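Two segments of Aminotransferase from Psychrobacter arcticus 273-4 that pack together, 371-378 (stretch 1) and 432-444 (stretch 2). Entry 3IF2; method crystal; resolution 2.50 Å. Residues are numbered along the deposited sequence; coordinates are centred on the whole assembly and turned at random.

Stretch 1 371-378: WFKDLPIS
Stretch 2 (432-444) VIGEVVRELYDNK

Stretch 1 leaves a strand at Phe-372, makes a type II beta turn from Phe-372 to Leu-375, and continues as loop to Ser-378. Stretch 2 enters already helical at Val-432, with i to i-4 backbone bonds such as Tyr-441 N to Val-437 O at 3.0 Å. The register is set by two CA pairs: Leu-375 CA lies 7.0 Å from Tyr-441 CA, and Pro-376 CA lies 6.7 Å from Leu-440 CA. In all, 434 Å² is buried over both sides.

Trp-371 (phi/psi -117/111, chi1 174°, t) points its CA-to-CB bond away from the helix and makes no contact. Phe-372 (-93/95) does the reverse: its CB points toward the helix, and chi1 of -54° (m) with chi2 of -71° lays the ring along residues one helical turn apart. Its CD1 lies 3.9 Å from Val-437 CG1, while CG2 of that valine (chi1 170°, t) sits over one ring face; farther along, CZ is 4.4 Å from Ile-433 CG2.

The central turn residues, Lys-373 (-60/129) and Asp-374 (57/43), fit a type II turn, Lys-373 closely and Asp-374 with a psi well above the ideal near 0°, the positive phi falling on Asp-374. This turn presents Lys-373 O to the helix, where Tyr-441 OH donates a hydrogen bond to it at 2.5 Å, a short distance and the one hydrogen bond across the contact. Lys-373 N is also near, 3.4 Å from Tyr-441 OH, but the angle is too poor for a bond. The Lys-373 side chain (m, t, t, m) leads away, so its role here is through the backbone. Tyr-441 reaches the turn with chi1 -81° (m) and chi2 -75°; its CB points sideways, yet its ring end comes nearer. Lys-373 O and Phe-372 CB both lie at the ring edge, the latter 3.4 Å from Tyr-441 OH.

Leu-375 (-69/130; chi1 -174°, t; chi2 56°, p) brings CD1 to 4.0 Å from both Tyr-441 CE2 and Leu-440 CD2, so one methyl bridges consecutive helix residues. Pro-376 (-63/-21, C-gamma exo) points toward the helix: its CD is 4.3 Å from Leu-440 CB, and its CG is 3.6 Å from Leu-440 O.

Ile-377 (-116/167; chi1 66°, p; chi2 178°, t) starts sideways, but its extended end places CD1 3.4 Å from Leu-440 CD2, a tight apolar approach. Leu-440, at chi1 -81° (m) and chi2 29° between wells, thus meets three successive residues of the loop. Ser-378 (-81/155, chi1 70°, p) is out of reach, its side chain capping the helix that follows.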

# COMPACT_ATOMS: atom_id res chain seq x y z
N TRP A 371 32.52 9.36 -8.90
CA TRP A 371 33.38 8.23 -9.34
C TRP A 371 34.85 8.51 -9.00
O TRP A 371 35.47 9.39 -9.59
CB TRP A 371 33.17 7.98 -10.84
CG TRP A 371 34.07 6.94 -11.49
CD1 TRP A 371 34.65 5.84 -10.90
CD2 TRP A 371 34.39 6.84 -12.88
NE1 TRP A 371 35.37 5.11 -11.82
CE2 TRP A 371 35.22 5.69 -13.05
CE3 TRP A 371 34.07 7.62 -14.01
CZ2 TRP A 371 35.73 5.31 -14.30
CZ3 TRP A 371 34.59 7.23 -15.27
CH2 TRP A 371 35.42 6.09 -15.40
N PHE A 372 35.39 7.74 -8.06
CA PHE A 372 36.78 7.82 -7.63
C PHE A 372 37.58 6.81 -8.46
O PHE A 372 37.60 5.63 -8.11
CB PHE A 372 36.90 7.50 -6.13
CG PHE A 372 36.02 8.34 -5.25
CD1 PHE A 372 36.30 9.69 -5.06
CD2 PHE A 372 34.93 7.79 -4.59
CE1 PHE A 372 35.48 10.48 -4.25
CE2 PHE A 372 34.11 8.57 -3.78
CZ PHE A 372 34.39 9.91 -3.60
N LYS A 373 38.20 7.26 -9.55
CA LYS A 373 39.02 6.35 -10.40
C LYS A 373 40.18 5.74 -9.60
O LYS A 373 40.91 6.47 -8.93
CB LYS A 373 39.59 7.05 -11.66
CG LYS A 373 38.64 7.40 -12.85
CD LYS A 373 39.50 8.10 -13.96
CE LYS A 373 38.73 8.62 -15.20
NZ LYS A 373 38.39 7.62 -16.27
N ASP A 374 40.33 4.41 -9.64
CA ASP A 374 41.42 3.65 -8.97
C ASP A 374 41.52 3.86 -7.45
O ASP A 374 42.62 4.01 -6.91
CB ASP A 374 42.78 3.95 -9.62
CG ASP A 374 42.77 3.80 -11.12
OD1 ASP A 374 41.99 2.99 -11.66
OD2 ASP A 374 43.56 4.51 -11.78
N LEU A 375 40.37 3.86 -6.77
CA LEU A 375 40.34 4.07 -5.32
C LEU A 375 40.96 2.82 -4.67
O LEU A 375 40.59 1.70 -5.04
CB LEU A 375 38.90 4.31 -4.83
CG LEU A 375 38.65 4.70 -3.36
CD1 LEU A 375 39.42 5.94 -2.95
CD2 LEU A 375 37.14 4.89 -3.09
N PRO A 376 41.94 3.00 -3.74
CA PRO A 376 42.59 1.82 -3.12
C PRO A 376 41.68 0.89 -2.30
O PRO A 376 42.05 -0.26 -2.06
CB PRO A 376 43.70 2.42 -2.24
CG PRO A 376 43.79 3.83 -2.62
CD PRO A 376 42.48 4.25 -3.16
N ILE A 377 40.53 1.40 -1.84
CA ILE A 377 39.53 0.61 -1.13
C ILE A 377 38.26 0.58 -1.99
O ILE A 377 38.17 1.32 -2.98
CB ILE A 377 39.27 1.16 0.32
CG1 ILE A 377 38.63 2.57 0.33
CG2 ILE A 377 40.59 1.15 1.12
CD1 ILE A 377 38.33 3.10 1.73
N SER A 378 37.33 -0.30 -1.66
CA SER A 378 36.04 -0.35 -2.35
C SER A 378 35.15 0.74 -1.74
O SER A 378 35.36 1.12 -0.58
CB SER A 378 35.34 -1.72 -2.21
OG SER A 378 34.89 -1.95 -0.90
N VAL A 432 34.65 16.07 5.13
CA VAL A 432 35.06 14.74 5.63
C VAL A 432 35.34 13.79 4.46
O VAL A 432 36.34 13.08 4.49
CB VAL A 432 34.01 14.12 6.62
CG1 VAL A 432 34.48 12.75 7.14
CG2 VAL A 432 33.76 15.06 7.79
N ILE A 433 34.46 13.78 3.46
CA ILE A 433 34.67 12.99 2.22
C ILE A 433 36.00 13.36 1.57
O ILE A 433 36.74 12.48 1.15
CB ILE A 433 33.53 13.18 1.19
CG1 ILE A 433 32.24 12.50 1.68
CG2 ILE A 433 33.91 12.59 -0.18
CD1 ILE A 433 30.99 12.89 0.90
N GLY A 434 36.32 14.65 1.54
CA GLY A 434 37.58 15.11 0.97
C GLY A 434 38.80 14.64 1.74
O GLY A 434 39.75 14.14 1.15
N GLU A 435 38.76 14.78 3.07
CA GLU A 435 39.88 14.40 3.93
C GLU A 435 40.16 12.90 3.83
O GLU A 435 41.28 12.51 3.52
CB GLU A 435 39.65 14.84 5.39
CG GLU A 435 39.84 16.36 5.59
CD GLU A 435 39.32 16.90 6.92
OE1 GLU A 435 38.24 16.44 7.38
OE2 GLU A 435 39.96 17.81 7.49
N VAL A 436 39.11 12.09 4.02
CA VAL A 436 39.25 10.62 3.97
C VAL A 436 39.79 10.13 2.61
O VAL A 436 40.76 9.34 2.59
CB VAL A 436 37.93 9.90 4.35
CG1 VAL A 436 38.02 8.39 4.12
CG2 VAL A 436 37.58 10.21 5.82
N VAL A 437 39.22 10.64 1.51
CA VAL A 437 39.61 10.23 0.15
C VAL A 437 41.00 10.70 -0.26
O VAL A 437 41.76 9.94 -0.86
CB VAL A 437 38.55 10.65 -0.91
CG1 VAL A 437 39.06 10.44 -2.34
CG2 VAL A 437 37.23 9.90 -0.69
N ARG A 438 41.34 11.95 0.06
CA ARG A 438 42.69 12.46 -0.24
C ARG A 438 43.74 11.63 0.49
O ARG A 438 44.74 11.24 -0.12
CB ARG A 438 42.85 13.94 0.13
CG ARG A 438 42.19 14.94 -0.83
CD ARG A 438 42.76 16.36 -0.61
NE ARG A 438 42.74 16.77 0.79
CZ ARG A 438 41.69 17.28 1.46
NH1 ARG A 438 40.51 17.48 0.88
NH2 ARG A 438 41.85 17.58 2.76
N GLU A 439 43.49 11.34 1.77
CA GLU A 439 44.39 10.54 2.62
C GLU A 439 44.63 9.14 2.01
O GLU A 439 45.76 8.63 2.06
CB GLU A 439 43.82 10.49 4.06
CG GLU A 439 44.73 9.95 5.17
CD GLU A 439 44.90 8.44 5.19
OE1 GLU A 439 44.02 7.69 4.70
OE2 GLU A 439 45.92 7.98 5.73
N LEU A 440 43.57 8.54 1.45
CA LEU A 440 43.64 7.23 0.76
C LEU A 440 44.50 7.30 -0.50
O LEU A 440 45.38 6.45 -0.68
CB LEU A 440 42.24 6.68 0.41
CG LEU A 440 41.38 5.95 1.46
CD1 LEU A 440 41.62 6.40 2.92
CD2 LEU A 440 39.87 6.04 1.07
N TYR A 441 44.25 8.28 -1.36
CA TYR A 441 45.05 8.46 -2.59
C TYR A 441 46.52 8.80 -2.32
O TYR A 441 47.40 8.38 -3.08
CB TYR A 441 44.46 9.51 -3.53
CG TYR A 441 43.32 9.04 -4.41
CD1 TYR A 441 43.56 8.23 -5.53
CD2 TYR A 441 41.99 9.46 -4.18
CE1 TYR A 441 42.52 7.81 -6.37
CE2 TYR A 441 40.94 9.04 -5.02
CZ TYR A 441 41.22 8.23 -6.11
OH TYR A 441 40.22 7.83 -6.93
N ASP A 442 46.79 9.54 -1.25
CA ASP A 442 48.15 9.96 -0.88
C ASP A 442 49.09 8.84 -0.40
O ASP A 442 50.27 9.08 -0.31
CB ASP A 442 48.12 11.11 0.15
CG ASP A 442 47.60 12.45 -0.44
OD1 ASP A 442 47.60 12.62 -1.69
OD2 ASP A 442 47.22 13.34 0.37
N ASN A 443 48.56 7.64 -0.09
CA ASN A 443 49.37 6.48 0.37
C ASN A 443 49.13 5.25 -0.56
O ASN A 443 48.09 4.61 -0.48
CB ASN A 443 49.01 6.12 1.83
CG ASN A 443 48.79 7.35 2.72
OD1 ASN A 443 49.52 8.35 2.63
ND2 ASN A 443 47.79 7.28 3.58
N LYS A 444 50.09 4.96 -1.45
CA LYS A 444 50.02 3.82 -2.41
C LYS A 444 48.65 3.59 -3.11
O LYS A 444 47.91 4.54 -3.45
CB LYS A 444 50.51 2.51 -1.74